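PDB 2CXX: probable GTP-binding protein engB from Pyrococcus horikoshii, which binds guanine nucleotides as a P-loop GTPase and is probably needed for normal cell division and septation. Local coordinates for residues A2-A7 with H46-M51; L21-R27 with I39-W43; A80-A86 with D122-I126. All coordinates share one frame. Residue numbers count along the deposited sequence, not the author numbering.

Contact 1: A2-A7 with H46-M51; sequences ATIIFA and HKIIDM
Segments 2-7 and 46-51 form a parallel strand pair in the central sheet, in register T3-K47, I4-I48, I5-I49 and F6-D50, with CA-CA separations of 4.7 to 4.9 Å. The axes of strands 3-7 and 46-50 approach to 4.6 Å and cross at -26°, both backbones being extended. The hydrogen bonds zigzag: K47 N to A2 O (3.1 Å), I4 N to K47 O (2.9 Å), I49 N to I4 O (2.9 Å), F6 N to I49 O (3.0 Å) and M51 N to F6 O (3.0 Å). T3 bonds D84, T3 N donating to D84 OD1; the I5 backbone pairs with V85 and V87 and that of A7 with V87 and V89 of strand 85-91, while I48 and D50 pair with I41 and I39. A2 N donates to H46 ND1 (2.8 Å), lying near the plane of the imidazole, whose chi1 is m.

T3, K47, I5 and I49 share one face, where T3 CG2 meets I49 CD1 at 3.7 Å and I5 CG2 touches CE of selenomethionine M51, also at 3.7 Å. I4, I48, F6 and D50 occupy the other; helix 14-22 covers F6, I48 and D50, and F6 CD1 lies 3.6 Å from I48 CG2. K47 NZ forms a salt bridge with E40.

D50 (chi1 t) opens the DxxG sequence of the predicted GTP site. Its buried carboxylate is shared between K14 and R27 through salt bridges, and K14 NZ also bonds M51 O, so the P-loop lysine and an arginine together neutralise the charge.

Contact 2: L21-R27 with I39-W43; sequences LTGKKVR and IEIEW
K24 makes the strongest polar link: its side chain, m at chi1 and t at the rest, reaches across to the edge strand so that K24 NZ donates to E42 O at 2.9 Å. A water takes a hydrogen bond from E42 N at 2.9 Å and a weak one from K24 NZ at 3.5 Å. At the helix end, W43 NE1 gives a weak bond to L21 O (3.1 Å, 122° at the hydrogen). T22 OG1 accepts from K24 N at 3.0 Å, an ST turn, and also bonds I18 O; G23, with positive phi, ends the helix between them.

Helix residues 21-22 lead into a loop that passes strand 39-43 without pairing with it; the nearest CA atoms are those of T22 and W43, 5.9 Å apart. T22 CG2 sits over the indole of W43 (chi1 t), 3.7 Å from the centroid of the five-membered ring and 16° off its normal, a CH-pi contact. L21 CB lies 4.0 Å from W43 CZ2. Farther along, V26 CG1 meets I41 CD1 at 3.7 Å and V26 CB meets I39 CD1 at 3.9 Å. I39 CG1 rests over one face of the R27 guanidinium, 3.5 Å from R27 NH2, while that group bonds K37 O and V34 O and forms a salt bridge to D50.

Helix 14-22, which follows the P-loop, is thus joined to the edge strand across the base of the intervening loop, the position of the first switch region in P-loop GTPases.

Contact 3: A80-A86 with D122-I126; sequences AKNIDVA and DIPTI
This contact is the start of a parallel strand pair, strands 85-91 and 125-130, together with the loops that lead into them at the same end of the central sheet. A86 and T125 form the bridge, with CA atoms 4.7 Å apart. A86 N donates to P124 O at 2.9 Å and I126 N to A86 O at 2.8 Å, and T125 CA makes a CA-H...O contact with A86 O at 3.3 Å; beyond the segments the ladder continues from I126 to L88. The T125 side chain (chi1 m) turns back along its own segment, T125 OG1 donating to I123 O at 2.9 Å.

The two strands are the beta elements of a beta-alpha-beta crossover of the P-loop GTPase fold, whose connection includes helices 94-104 and 110-120. The latter ends in a Schellman motif at D122, with positive phi, and covers the face carrying A86 and T125 with Y115 and L118.

I123 (chi1 m, chi2 t) packs from its own loop against 80-86: I123 CG2 touches A86 CB at 3.6 Å and I83 CG2 at 4.2 Å, and I123 CD1 reaches A80 CB at 4.2 Å. A80 belongs to a short 3-10 turn closed by I83 N to A80 O at 3.1 Å. On the opposite face, under helix 171-184, V85 CG2 packs against I126 CD1 at 3.9 Å and P124 CB at 4.4 Å. D84 OD1 accepts from T3 N of the neighbouring strand 3-8.

From the N terminus, residues 2-7 lead into and form most of strand 3-8, and the chain runs through the P-loop and helix 14-22 before contact 2 opens at 21-27. That contact closes at 39-43, and contact 1 closes afterwards, at 46-51, so the smaller loop lies within the larger. Strand 39-43 pairs antiparallel with 46-50, placing contacts 1 and 2 side by side in the sheet. Contact 3 follows in series, from 80-86 to 122-126; it lies on the other flank of strand 3-8, joined to contact 1 through T3-D84 and I5-V85. Contacts 2 and 3 do not touch. Together the three span the sheet from edge strand 39-43 to strand 125-130.

Contact 1: A2-A7 with H46-M51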
loop_
_atom_site.group_PDB
_atom_site.type_symbol
_atom_site.label_atom_id
_atom_site.label_comp_id
_atom_site.label_asym_id
_atom_site.label_seq_id
_atom_site.Cartn_x
_atom_site.Cartn_y
_atom_site.Cartn_z
ATOM N N ALA A 2 -2.345 -9.807 -15.538
ATOM C CA ALA A 2 -2.846 -9.826 -14.102
ATOM C C ALA A 2 -3.258 -8.437 -13.623
ATOM O O ALA A 2 -2.889 -7.447 -14.220
ATOM C CB ALA A 2 -1.758 -10.355 -13.189
ATOM N N THR A 3 -4.030 -8.359 -12.535
ATOM C CA THR A 3 -4.454 -7.076 -12.008
ATOM C C THR A 3 -3.821 -6.937 -10.637
ATOM O O THR A 3 -3.955 -7.807 -9.830
ATOM C CB THR A 3 -5.970 -7.033 -11.830
ATOM O OG1 THR A 3 -6.565 -6.914 -13.121
ATOM C CG2 THR A 3 -6.390 -5.874 -10.925
ATOM N N ILE A 4 -3.172 -5.798 -10.392
ATOM C CA ILE A 4 -2.467 -5.530 -9.154
ATOM C C ILE A 4 -3.049 -4.243 -8.559
ATOM O O ILE A 4 -3.134 -3.211 -9.226
ATOM C CB ILE A 4 -0.960 -5.308 -9.455
ATOM C CG1 ILE A 4 -0.394 -6.543 -10.177
ATOM C CG2 ILE A 4 -0.197 -4.975 -8.175
ATOM C CD1 ILE A 4 0.137 -6.214 -11.570
ATOM N N ILE A 5 -3.519 -4.292 -7.322
ATOM C CA ILE A 5 -4.027 -3.050 -6.734
ATOM C C ILE A 5 -2.920 -2.474 -5.830
ATOM O O ILE A 5 -2.065 -3.204 -5.308
ATOM C CB ILE A 5 -5.329 -3.259 -5.897
ATOM C CG1 ILE A 5 -5.081 -4.110 -4.644
ATOM C CG2 ILE A 5 -6.412 -3.869 -6.786
ATOM C CD1 ILE A 5 -6.357 -4.260 -3.690
ATOM N N PHE A 6 -2.875 -1.146 -5.795
ATOM C CA PHE A 6 -1.970 -0.401 -4.944
ATOM C C PHE A 6 -2.839 0.418 -4.004
ATOM O O PHE A 6 -3.851 0.993 -4.385
ATOM C CB PHE A 6 -1.030 0.538 -5.712
ATOM C CG PHE A 6 0.193 -0.143 -6.256
ATOM C CD1 PHE A 6 0.111 -1.043 -7.352
ATOM C CD2 PHE A 6 1.417 0.087 -5.671
ATOM C CE1 PHE A 6 1.242 -1.695 -7.843
ATOM C CE2 PHE A 6 2.569 -0.572 -6.150
ATOM C CZ PHE A 6 2.481 -1.453 -7.219
ATOM N N ALA A 7 -2.401 0.507 -2.764
ATOM C CA ALA A 7 -3.143 1.227 -1.774
ATOM C C ALA A 7 -2.180 1.686 -0.674
ATOM O O ALA A 7 -1.109 1.132 -0.485
ATOM C CB ALA A 7 -4.227 0.292 -1.184
ATOM N N HIS A 46 -0.059 -5.870 -18.019
ATOM C CA HIS A 46 -0.773 -5.959 -16.716
ATOM C C HIS A 46 -1.468 -4.648 -16.413
ATOM O O HIS A 46 -1.267 -3.645 -17.097
ATOM C CB HIS A 46 0.208 -6.263 -15.608
ATOM C CG HIS A 46 0.899 -7.562 -15.802
ATOM N ND1 HIS A 46 0.245 -8.773 -15.735
ATOM C CD2 HIS A 46 2.173 -7.835 -16.151
ATOM C CE1 HIS A 46 1.096 -9.743 -16.032
ATOM N NE2 HIS A 46 2.273 -9.197 -16.290
ATOM N N LYS A 47 -2.308 -4.668 -15.381
ATOM C CA LYS A 47 -3.067 -3.502 -15.030
ATOM C C LYS A 47 -2.843 -3.195 -13.573
ATOM O O LYS A 47 -2.978 -4.108 -12.763
ATOM C CB LYS A 47 -4.564 -3.846 -15.207
ATOM C CG LYS A 47 -5.545 -2.878 -14.644
ATOM C CD LYS A 47 -5.430 -1.505 -15.307
ATOM C CE LYS A 47 -5.547 -1.593 -16.800
ATOM N NZ LYS A 47 -7.007 -1.633 -17.281
ATOM N N ILE A 48 -2.527 -1.943 -13.271
ATOM C CA ILE A 48 -2.502 -1.494 -11.876
ATOM C C ILE A 48 -3.802 -0.700 -11.628
ATOM O O ILE A 48 -4.193 0.121 -12.440
ATOM C CB ILE A 48 -1.288 -0.570 -11.608
ATOM C CG1 ILE A 48 -0.029 -1.444 -11.669
ATOM C CG2 ILE A 48 -1.497 0.200 -10.276
ATOM C CD1 ILE A 48 1.374 -0.728 -11.549
ATOM N N ILE A 49 -4.498 -1.012 -10.527
ATOM C CA ILE A 49 -5.676 -0.228 -10.150
ATOM C C ILE A 49 -5.194 0.448 -8.858
ATOM O O ILE A 49 -4.872 -0.190 -7.868
ATOM C CB ILE A 49 -6.935 -1.088 -9.990
ATOM C CG1 ILE A 49 -7.190 -1.858 -11.291
ATOM C CG2 ILE A 49 -8.121 -0.164 -9.685
ATOM C CD1 ILE A 49 -8.364 -2.780 -11.250
ATOM N N ASP A 50 -5.100 1.760 -8.914
ATOM C CA ASP A 50 -4.545 2.554 -7.832
ATOM C C ASP A 50 -5.600 3.265 -7.016
ATOM O O ASP A 50 -6.305 4.125 -7.533
ATOM C CB ASP A 50 -3.586 3.582 -8.447
ATOM C CG ASP A 50 -2.922 4.421 -7.404
ATOM O OD1 ASP A 50 -2.469 3.847 -6.388
ATOM O OD2 ASP A 50 -2.846 5.646 -7.602
HETATM N N MSE A 51 -5.688 2.931 -5.735
HETATM C CA MSE A 51 -6.649 3.513 -4.842
HETATM C C MSE A 51 -6.183 4.867 -4.355
HETATM O O MSE A 51 -4.995 5.097 -4.229
HETATM C CB MSE A 51 -6.828 2.621 -3.617
HETATM C CG MSE A 51 -7.058 1.143 -3.844
HETATM SE SE MSE A 51 -8.762 0.878 -4.898
HETATM C CE MSE A 51 -8.190 -0.672 -6.001
#

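Contact 2: L21-R27 with I39-W43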
loop_
_atom_site.group_PDB
_atom_site.type_symbol
_atom_site.label_atom_id
_atom_site.label_comp_id
_atom_site.label_asym_id
_atom_site.label_seq_id
_atom_site.Cartn_x
_atom_site.Cartn_y
_atom_site.Cartn_z
ATOM N N LEU A 21 8.071 1.945 -10.863
ATOM C CA LEU A 21 7.739 0.644 -11.407
ATOM C C LEU A 21 7.310 0.682 -12.877
ATOM O O LEU A 21 7.679 -0.151 -13.676
ATOM C CB LEU A 21 6.571 0.024 -10.579
ATOM C CG LEU A 21 7.049 -0.537 -9.219
ATOM C CD1 LEU A 21 5.809 -1.055 -8.410
ATOM C CD2 LEU A 21 8.043 -1.724 -9.439
ATOM N N THR A 22 6.573 1.700 -13.245
ATOM C CA THR A 22 6.009 1.737 -14.567
ATOM C C THR A 22 6.490 2.828 -15.514
ATOM O O THR A 22 6.157 2.787 -16.674
ATOM C CB THR A 22 4.495 1.993 -14.481
ATOM O OG1 THR A 22 4.287 3.317 -13.961
ATOM C CG2 THR A 22 3.795 1.009 -13.498
ATOM N N GLY A 23 7.173 3.823 -14.992
ATOM C CA GLY A 23 7.584 4.940 -15.848
ATOM C C GLY A 23 6.419 5.865 -16.155
ATOM O O GLY A 23 6.547 6.757 -17.002
ATOM N N LYS A 24 5.265 5.681 -15.501
ATOM C CA LYS A 24 4.107 6.542 -15.727
ATOM C C LYS A 24 3.803 7.406 -14.497
ATOM O O LYS A 24 3.675 6.880 -13.377
ATOM C CB LYS A 24 2.890 5.676 -16.101
ATOM C CG LYS A 24 3.165 4.976 -17.437
ATOM C CD LYS A 24 2.040 4.137 -17.929
ATOM C CE LYS A 24 2.295 3.699 -19.322
ATOM N NZ LYS A 24 1.141 2.915 -19.827
ATOM N N LYS A 25 3.725 8.721 -14.722
ATOM C CA LYS A 25 3.453 9.692 -13.679
ATOM C C LYS A 25 1.980 9.691 -13.507
ATOM O O LYS A 25 1.230 9.888 -14.479
ATOM C CB LYS A 25 3.870 11.105 -14.106
ATOM C CG LYS A 25 5.337 11.360 -14.008
ATOM C CD LYS A 25 5.768 11.424 -12.532
ATOM C CE LYS A 25 7.199 11.817 -12.388
ATOM N NZ LYS A 25 7.513 12.267 -10.957
ATOM N N VAL A 26 1.547 9.432 -12.292
ATOM C CA VAL A 26 0.150 9.441 -11.999
ATOM C C VAL A 26 -0.062 10.383 -10.826
ATOM O O VAL A 26 0.872 10.656 -10.034
ATOM C CB VAL A 26 -0.323 8.021 -11.613
ATOM C CG1 VAL A 26 -0.022 7.103 -12.743
ATOM C CG2 VAL A 26 0.370 7.538 -10.356
ATOM N N ARG A 27 -1.282 10.888 -10.743
ATOM C CA ARG A 27 -1.690 11.784 -9.675
ATOM C C ARG A 27 -0.781 13.007 -9.503
ATOM O O ARG A 27 -0.533 13.480 -8.388
ATOM C CB ARG A 27 -1.800 10.976 -8.386
ATOM C CG ARG A 27 -2.836 9.844 -8.534
ATOM C CD ARG A 27 -3.200 9.264 -7.189
ATOM N NE ARG A 27 -4.082 8.108 -7.295
ATOM C CZ ARG A 27 -5.401 8.184 -7.408
ATOM N NH1 ARG A 27 -6.011 9.367 -7.439
ATOM N NH2 ARG A 27 -6.116 7.063 -7.464
ATOM N N ILE A 39 -7.911 5.014 -10.107
ATOM C CA ILE A 39 -7.417 5.144 -11.470
ATOM C C ILE A 39 -6.802 3.829 -11.925
ATOM O O ILE A 39 -6.359 3.035 -11.084
ATOM C CB ILE A 39 -6.358 6.279 -11.596
ATOM C CG1 ILE A 39 -5.181 6.005 -10.706
ATOM C CG2 ILE A 39 -7.025 7.675 -11.379
ATOM C CD1 ILE A 39 -4.034 6.952 -11.043
ATOM N N GLU A 40 -6.812 3.580 -13.233
ATOM C CA GLU A 40 -6.205 2.370 -13.819
ATOM C C GLU A 40 -5.002 2.746 -14.661
ATOM O O GLU A 40 -5.007 3.720 -15.449
ATOM C CB GLU A 40 -7.224 1.596 -14.692
ATOM C CG GLU A 40 -8.207 0.859 -13.842
ATOM C CD GLU A 40 -9.116 -0.116 -14.581
ATOM O OE1 GLU A 40 -8.839 -0.492 -15.763
ATOM O OE2 GLU A 40 -10.104 -0.436 -13.919
ATOM N N ILE A 41 -3.956 1.979 -14.469
ATOM C CA ILE A 41 -2.684 2.192 -15.183
ATOM C C ILE A 41 -2.260 0.936 -15.969
ATOM O O ILE A 41 -2.209 -0.183 -15.419
ATOM C CB ILE A 41 -1.579 2.585 -14.138
ATOM C CG1 ILE A 41 -1.991 3.867 -13.404
ATOM C CG2 ILE A 41 -0.185 2.805 -14.816
ATOM C CD1 ILE A 41 -1.532 3.814 -11.913
ATOM N N GLU A 42 -1.956 1.108 -17.252
ATOM C CA GLU A 42 -1.442 -0.007 -18.022
ATOM C C GLU A 42 0.046 -0.189 -17.724
ATOM O O GLU A 42 0.835 0.738 -17.869
ATOM C CB GLU A 42 -1.684 0.220 -19.503
ATOM C CG GLU A 42 -3.157 0.154 -19.814
ATOM C CD GLU A 42 -3.552 0.732 -21.156
ATOM O OE1 GLU A 42 -4.732 0.506 -21.518
ATOM O OE2 GLU A 42 -2.739 1.400 -21.827
ATOM N N TRP A 43 0.443 -1.377 -17.284
ATOM C CA TRP A 43 1.862 -1.678 -16.929
ATOM C C TRP A 43 2.229 -2.832 -17.846
ATOM O O TRP A 43 2.125 -4.027 -17.476
ATOM C CB TRP A 43 1.943 -2.124 -15.438
ATOM C CG TRP A 43 3.335 -2.323 -14.927
ATOM C CD1 TRP A 43 4.493 -1.843 -15.481
ATOM C CD2 TRP A 43 3.713 -3.007 -13.736
ATOM N NE1 TRP A 43 5.565 -2.178 -14.695
ATOM C CE2 TRP A 43 5.119 -2.893 -13.616
ATOM C CE3 TRP A 43 2.998 -3.687 -12.757
ATOM C CZ2 TRP A 43 5.837 -3.437 -12.534
ATOM C CZ3 TRP A 43 3.709 -4.229 -11.669
ATOM C CH2 TRP A 43 5.125 -4.086 -11.580
HETATM O O HOH W 1 -1.883 3.816 -18.349
#

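Contact 3: A80-A86 with D122-I126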
loop_
_atom_site.group_PDB
_atom_site.type_symbol
_atom_site.label_atom_id
_atom_site.label_comp_id
_atom_site.label_asym_id
_atom_site.label_seq_id
_atom_site.Cartn_x
_atom_site.Cartn_y
_atom_site.Cartn_z
ATOM N N ALA A 80 -12.709 -8.581 -5.907
ATOM C CA ALA A 80 -11.729 -9.467 -5.281
ATOM C C ALA A 80 -11.339 -10.672 -6.133
ATOM O O ALA A 80 -10.169 -10.991 -6.218
ATOM C CB ALA A 80 -12.216 -9.969 -3.878
ATOM N N LYS A 81 -12.312 -11.332 -6.745
ATOM C CA LYS A 81 -11.975 -12.499 -7.573
ATOM C C LYS A 81 -11.134 -12.168 -8.792
ATOM O O LYS A 81 -10.584 -13.076 -9.426
ATOM C CB LYS A 81 -13.245 -13.199 -8.064
ATOM C CG LYS A 81 -14.146 -13.692 -6.938
ATOM C CD LYS A 81 -13.370 -14.663 -5.999
ATOM C CE LYS A 81 -14.340 -15.584 -5.233
ATOM N NZ LYS A 81 -15.191 -16.376 -6.215
ATOM N N ASN A 82 -11.034 -10.876 -9.116
ATOM C CA ASN A 82 -10.275 -10.436 -10.279
ATOM C C ASN A 82 -9.077 -9.602 -9.916
ATOM O O ASN A 82 -8.547 -8.859 -10.751
ATOM C CB ASN A 82 -11.193 -9.670 -11.257
ATOM C CG ASN A 82 -12.190 -10.601 -11.935
ATOM O OD1 ASN A 82 -11.843 -11.715 -12.318
ATOM N ND2 ASN A 82 -13.444 -10.164 -12.039
ATOM N N ILE A 83 -8.648 -9.723 -8.654
ATOM C CA ILE A 83 -7.469 -9.035 -8.192
ATOM C C ILE A 83 -6.421 -10.099 -7.875
ATOM O O ILE A 83 -6.600 -10.938 -6.976
ATOM C CB ILE A 83 -7.767 -8.171 -6.950
ATOM C CG1 ILE A 83 -8.628 -6.958 -7.361
ATOM C CG2 ILE A 83 -6.410 -7.717 -6.345
ATOM C CD1 ILE A 83 -9.352 -6.269 -6.192
ATOM N N ASP A 84 -5.319 -10.091 -8.604
ATOM C CA ASP A 84 -4.313 -11.123 -8.360
ATOM C C ASP A 84 -3.369 -10.914 -7.188
ATOM O O ASP A 84 -2.898 -11.892 -6.573
ATOM C CB ASP A 84 -3.480 -11.297 -9.624
ATOM C CG ASP A 84 -4.322 -11.725 -10.803
ATOM O OD1 ASP A 84 -4.683 -10.846 -11.611
ATOM O OD2 ASP A 84 -4.668 -12.955 -10.881
ATOM N N VAL A 85 -3.011 -9.667 -6.943
ATOM C CA VAL A 85 -2.150 -9.362 -5.812
ATOM C C VAL A 85 -2.370 -7.923 -5.419
ATOM O O VAL A 85 -2.786 -7.129 -6.224
ATOM C CB VAL A 85 -0.646 -9.634 -6.180
ATOM C CG1 VAL A 85 -0.269 -8.792 -7.332
ATOM C CG2 VAL A 85 0.275 -9.399 -4.928
ATOM N N ALA A 86 -2.131 -7.586 -4.151
ATOM C CA ALA A 86 -2.276 -6.241 -3.645
ATOM C C ALA A 86 -0.938 -5.778 -3.099
ATOM O O ALA A 86 -0.176 -6.543 -2.497
ATOM C CB ALA A 86 -3.390 -6.176 -2.475
ATOM N N ASP A 122 -8.877 -12.796 1.231
ATOM C CA ASP A 122 -7.960 -13.807 0.667
ATOM C C ASP A 122 -7.149 -13.238 -0.489
ATOM O O ASP A 122 -6.799 -13.931 -1.434
ATOM C CB ASP A 122 -8.698 -15.103 0.261
ATOM C CG ASP A 122 -9.473 -15.734 1.425
ATOM O OD1 ASP A 122 -9.009 -15.689 2.605
ATOM O OD2 ASP A 122 -10.507 -16.372 1.165
ATOM N N ILE A 123 -6.816 -11.946 -0.394
ATOM C CA ILE A 123 -6.012 -11.351 -1.440
ATOM C C ILE A 123 -4.542 -11.337 -1.033
ATOM O O ILE A 123 -4.200 -10.725 -0.014
ATOM C CB ILE A 123 -6.487 -9.897 -1.696
ATOM C CG1 ILE A 123 -7.868 -9.943 -2.345
ATOM C CG2 ILE A 123 -5.433 -9.147 -2.571
ATOM C CD1 ILE A 123 -8.539 -8.528 -2.487
ATOM N N PRO A 124 -3.663 -12.027 -1.787
ATOM C CA PRO A 124 -2.228 -12.049 -1.470
ATOM C C PRO A 124 -1.768 -10.580 -1.408
ATOM O O PRO A 124 -2.043 -9.778 -2.327
ATOM C CB PRO A 124 -1.571 -12.755 -2.670
ATOM C CG PRO A 124 -2.669 -13.335 -3.419
ATOM C CD PRO A 124 -3.919 -12.565 -3.141
ATOM N N THR A 125 -1.054 -10.229 -0.339
ATOM C CA THR A 125 -0.639 -8.843 -0.155
ATOM C C THR A 125 0.830 -8.687 0.114
ATOM O O THR A 125 1.386 -9.373 0.973
ATOM C CB THR A 125 -1.419 -8.227 1.018
ATOM O OG1 THR A 125 -2.820 -8.263 0.733
ATOM C CG2 THR A 125 -0.987 -6.753 1.235
ATOM N N ILE A 126 1.474 -7.783 -0.607
ATOM C CA ILE A 126 2.891 -7.486 -0.357
ATOM C C ILE A 126 2.902 -6.111 0.301
ATOM O O ILE A 126 2.140 -5.238 -0.083
ATOM C CB ILE A 126 3.706 -7.440 -1.702
ATOM C CG1 ILE A 126 3.712 -8.806 -2.347
ATOM C CG2 ILE A 126 5.107 -6.864 -1.465
ATOM C CD1 ILE A 126 4.003 -8.748 -3.862
#